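Local coordinates for protein chitin elicitor receptor kinase 1 (Arabidopsis thaliana, PDB 4EBY) that probably senses chitin oligomers at the plant cell surface through its LysM ectodomain and triggers immune signalling on chitin-induced dimerization, at residues E90-S95 and E104-R109. Residues are numbered along the deposited sequence; the frame is centred on the assembly and turned at random.
Sequences ERVAIS and ESLQAR. With NAG (2-acetamido-2-deoxy-beta-D-glucopyranose), chain F; NAG (2-acetamido-2-deoxy-beta-D-glucopyranose), chain C; NAG (2-acetamido-2-deoxy-beta-D-glucopyranose), chain E.
Leu106 reaches across from helix 103-109 and sets one methyl, CD1, against helix 89-96. Leu106 CD1 lies 3.8 Å from Val92 CG1 and 4.0 Å from Ala93 CB. Leu106 CD1 also comes within 3.8 Å of Ala93 N. The methyl thus sits over the backbone N of Ala93, between the Val92 and Ala93 side chains. The Val92 and Leu106 side chains meet at about a right angle. CG1 of Val92 is the branch that touches, placed anti to the backbone N (chi1 173°). This tight part is small, apolar and buried, and it involves three residues. Leu106 also packs on Val125 of strand 122-128 and on Tyr89. Both helices belong to the second LysM domain, whose βααβ fold runs from strand 74-82 through the two helices to strand 122-128. The contact joins the helix pair, and Leu106 ties it to the sheet. The outer side is looser: Glu104 and Gln107 are exposed to solvent, and neither touches segment 90-95. Ile94 and Ser95 face bound sugar. The Ile94 carbonyl O accepts a hydrogen bond from N2 of the chain C NAG, 2.9 Å long and fairly straight at 161°. Ser95 CB lies 3.3 Å from O7 of the chain F NAG. Arg109 NH1 lies 3.5 Å from O5 of the chain E NAG, while its NE hydrogen-bonds to Asn124 OD1.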
loop_
_atom_site.group_PDB
_atom_site.type_symbol
_atom_site.label_atom_id
_atom_site.label_comp_id
_atom_site.label_asym_id
_atom_site.label_seq_id
_atom_site.Cartn_x
_atom_site.Cartn_y
_atom_site.Cartn_z
ATOM N N GLU A 90 -11.352 -5.407 12.166
ATOM C CA GLU A 90 -10.545 -4.303 12.680
ATOM C C GLU A 90 -9.072 -4.702 12.690
ATOM O O GLU A 90 -8.214 -3.981 12.180
ATOM C CB GLU A 90 -10.983 -3.908 14.101
ATOM C CG GLU A 90 -10.131 -2.778 14.672
ATOM C CD GLU A 90 -10.142 -2.713 16.192
ATOM O OE1 GLU A 90 -10.127 -3.777 16.849
ATOM O OE2 GLU A 90 -10.148 -1.585 16.727
ATOM N N ARG A 91 -8.762 -5.859 13.257
ATOM C CA ARG A 91 -7.357 -6.257 13.345
ATOM C C ARG A 91 -6.707 -6.494 11.983
ATOM O O ARG A 91 -5.551 -6.129 11.756
ATOM C CB ARG A 91 -7.174 -7.482 14.231
ATOM C CG ARG A 91 -5.772 -7.531 14.802
ATOM C CD ARG A 91 -5.677 -8.551 15.906
ATOM N NE ARG A 91 -5.824 -9.883 15.349
ATOM C CZ ARG A 91 -5.720 -11.000 16.057
ATOM N NH1 ARG A 91 -5.460 -10.941 17.354
ATOM N NH2 ARG A 91 -5.869 -12.172 15.462
ATOM N N VAL A 92 -7.451 -7.101 11.068
ATOM C CA VAL A 92 -6.927 -7.343 9.739
ATOM C C VAL A 92 -6.568 -6.025 9.048
ATOM O O VAL A 92 -5.537 -5.938 8.402
ATOM C CB VAL A 92 -7.903 -8.183 8.884
ATOM C CG1 VAL A 92 -7.412 -8.287 7.442
ATOM C CG2 VAL A 92 -8.042 -9.595 9.503
ATOM N N ALA A 93 -7.423 -5.008 9.195
ATOM C CA ALA A 93 -7.185 -3.716 8.549
ATOM C C ALA A 93 -6.032 -2.960 9.218
ATOM O O ALA A 93 -5.152 -2.421 8.530
ATOM C CB ALA A 93 -8.463 -2.868 8.560
ATOM N N ILE A 94 -6.039 -2.888 10.543
ATOM C CA ILE A 94 -5.092 -1.987 11.206
ATOM C C ILE A 94 -3.725 -2.610 11.415
ATOM O O ILE A 94 -2.716 -1.903 11.455
ATOM C CB ILE A 94 -5.616 -1.409 12.546
ATOM C CG1 ILE A 94 -5.586 -2.453 13.660
ATOM C CG2 ILE A 94 -7.004 -0.796 12.365
ATOM C CD1 ILE A 94 -5.818 -1.861 15.041
ATOM N N SER A 95 -3.703 -3.935 11.534
ATOM C CA SER A 95 -2.477 -4.651 11.826
ATOM C C SER A 95 -1.987 -5.469 10.628
ATOM O O SER A 95 -0.928 -5.169 10.057
ATOM C CB SER A 95 -2.686 -5.540 13.063
ATOM O OG SER A 95 -1.472 -6.175 13.415
ATOM N N GLU A 104 -14.145 -0.982 7.604
ATOM C CA GLU A 104 -15.432 -0.806 6.942
ATOM C C GLU A 104 -15.424 -1.426 5.546
ATOM O O GLU A 104 -16.416 -2.047 5.122
ATOM C CB GLU A 104 -15.799 0.686 6.865
ATOM C CG GLU A 104 -16.049 1.335 8.221
ATOM C CD GLU A 104 -14.778 1.741 8.983
ATOM O OE1 GLU A 104 -13.639 1.601 8.471
ATOM O OE2 GLU A 104 -14.935 2.213 10.129
ATOM N N SER A 105 -14.315 -1.256 4.831
ATOM C CA SER A 105 -14.190 -1.822 3.491
ATOM C C SER A 105 -14.242 -3.348 3.557
ATOM O O SER A 105 -14.956 -3.996 2.782
ATOM C CB SER A 105 -12.901 -1.345 2.813
ATOM O OG SER A 105 -12.717 -1.972 1.548
ATOM N N LEU A 106 -13.487 -3.907 4.494
ATOM C CA LEU A 106 -13.485 -5.366 4.665
ATOM C C LEU A 106 -14.868 -5.900 4.979
ATOM O O LEU A 106 -15.303 -6.895 4.397
ATOM C CB LEU A 106 -12.527 -5.782 5.777
ATOM C CG LEU A 106 -11.046 -5.676 5.485
ATOM C CD1 LEU A 106 -10.244 -5.905 6.768
ATOM C CD2 LEU A 106 -10.639 -6.702 4.397
ATOM N N GLN A 107 -15.570 -5.247 5.905
ATOM C CA GLN A 107 -16.875 -5.757 6.318
ATOM C C GLN A 107 -17.885 -5.669 5.166
ATOM O O GLN A 107 -18.719 -6.549 4.997
ATOM C CB GLN A 107 -17.363 -5.015 7.564
ATOM C CG GLN A 107 -18.692 -5.550 8.117
ATOM C CD GLN A 107 -18.997 -5.036 9.526
ATOM O OE1 GLN A 107 -18.088 -4.798 10.332
ATOM N NE2 GLN A 107 -20.282 -4.856 9.824
ATOM N N ALA A 108 -17.796 -4.627 4.348
ATOM C CA ALA A 108 -18.753 -4.463 3.258
ATOM C C ALA A 108 -18.613 -5.508 2.150
ATOM O O ALA A 108 -19.603 -5.901 1.526
ATOM C CB ALA A 108 -18.666 -3.032 2.676
ATOM N N ARG A 109 -17.386 -5.975 1.921
ATOM C CA ARG A 109 -17.088 -6.792 0.751
ATOM C C ARG A 109 -16.873 -8.265 1.077
ATOM O O ARG A 109 -16.569 -9.039 0.179
ATOM C CB ARG A 109 -15.846 -6.271 0.014
ATOM C CG ARG A 109 -14.523 -6.508 0.735
ATOM C CD ARG A 109 -13.416 -5.576 0.209
ATOM N NE ARG A 109 -13.115 -5.758 -1.212
ATOM C CZ ARG A 109 -13.551 -4.977 -2.201
ATOM N NH1 ARG A 109 -13.170 -5.244 -3.447
ATOM N NH2 ARG A 109 -14.363 -3.944 -1.965
HETATM C C1 NAG F . 0.755 -3.751 18.843
HETATM C C2 NAG F . -0.578 -3.350 18.193
HETATM C C3 NAG F . -1.436 -2.504 19.124
HETATM C C4 NAG F . -1.543 -3.163 20.489
HETATM C C5 NAG F . -0.182 -3.638 21.001
HETATM C C6 NAG F . -0.339 -4.424 22.298
HETATM C C7 NAG F . -0.962 -3.088 15.832
HETATM C C8 NAG F . -0.418 -2.617 14.508
HETATM N N2 NAG F . -0.378 -2.643 16.944
HETATM O O3 NAG F . -2.732 -2.339 18.562
HETATM O O4 NAG F . -2.073 -2.234 21.408
HETATM O O5 NAG F . 0.460 -4.448 20.031
HETATM O O6 NAG F . -1.199 -5.523 22.080
HETATM O O7 NAG F . -1.916 -3.865 15.859
HETATM C C1 NAG C . -3.111 1.709 11.898
HETATM C C2 NAG C . -1.732 1.590 12.560
HETATM C C3 NAG C . -1.871 1.443 14.080
HETATM C C4 NAG C . -2.827 2.466 14.683
HETATM C C5 NAG C . -4.102 2.576 13.850
HETATM C C6 NAG C . -5.024 3.688 14.345
HETATM C C7 NAG C . 0.209 0.464 11.565
HETATM C C8 NAG C . 0.865 -0.845 11.184
HETATM N N2 NAG C . -1.043 0.431 12.037
HETATM O O3 NAG C . -0.606 1.531 14.719
HETATM O O4 NAG C . -3.172 2.052 15.992
HETATM O O5 NAG C . -3.775 2.820 12.494
HETATM O O6 NAG C . -4.342 4.923 14.241
HETATM O O7 NAG C . 0.830 1.517 11.425
HETATM C C1 NAG E . -12.560 -7.109 -6.522
HETATM C C2 NAG E . -12.989 -7.304 -7.982
HETATM C C3 NAG E . -14.438 -6.854 -8.123
HETATM C C4 NAG E . -15.301 -7.636 -7.146
HETATM C C5 NAG E . -14.751 -7.560 -5.732
HETATM C C6 NAG E . -15.565 -8.460 -4.802
HETATM C C7 NAG E . -11.623 -7.088 -10.005
HETATM C C8 NAG E . -10.681 -6.209 -10.795
HETATM N N2 NAG E . -12.169 -6.548 -8.914
HETATM O O3 NAG E . -14.880 -7.060 -9.455
HETATM O O4 NAG E . -16.600 -7.102 -7.099
HETATM O O5 NAG E . -13.386 -7.925 -5.715
HETATM O O6 NAG E . -15.429 -9.828 -5.146
HETATM O O7 NAG E . -11.853 -8.240 -10.382
#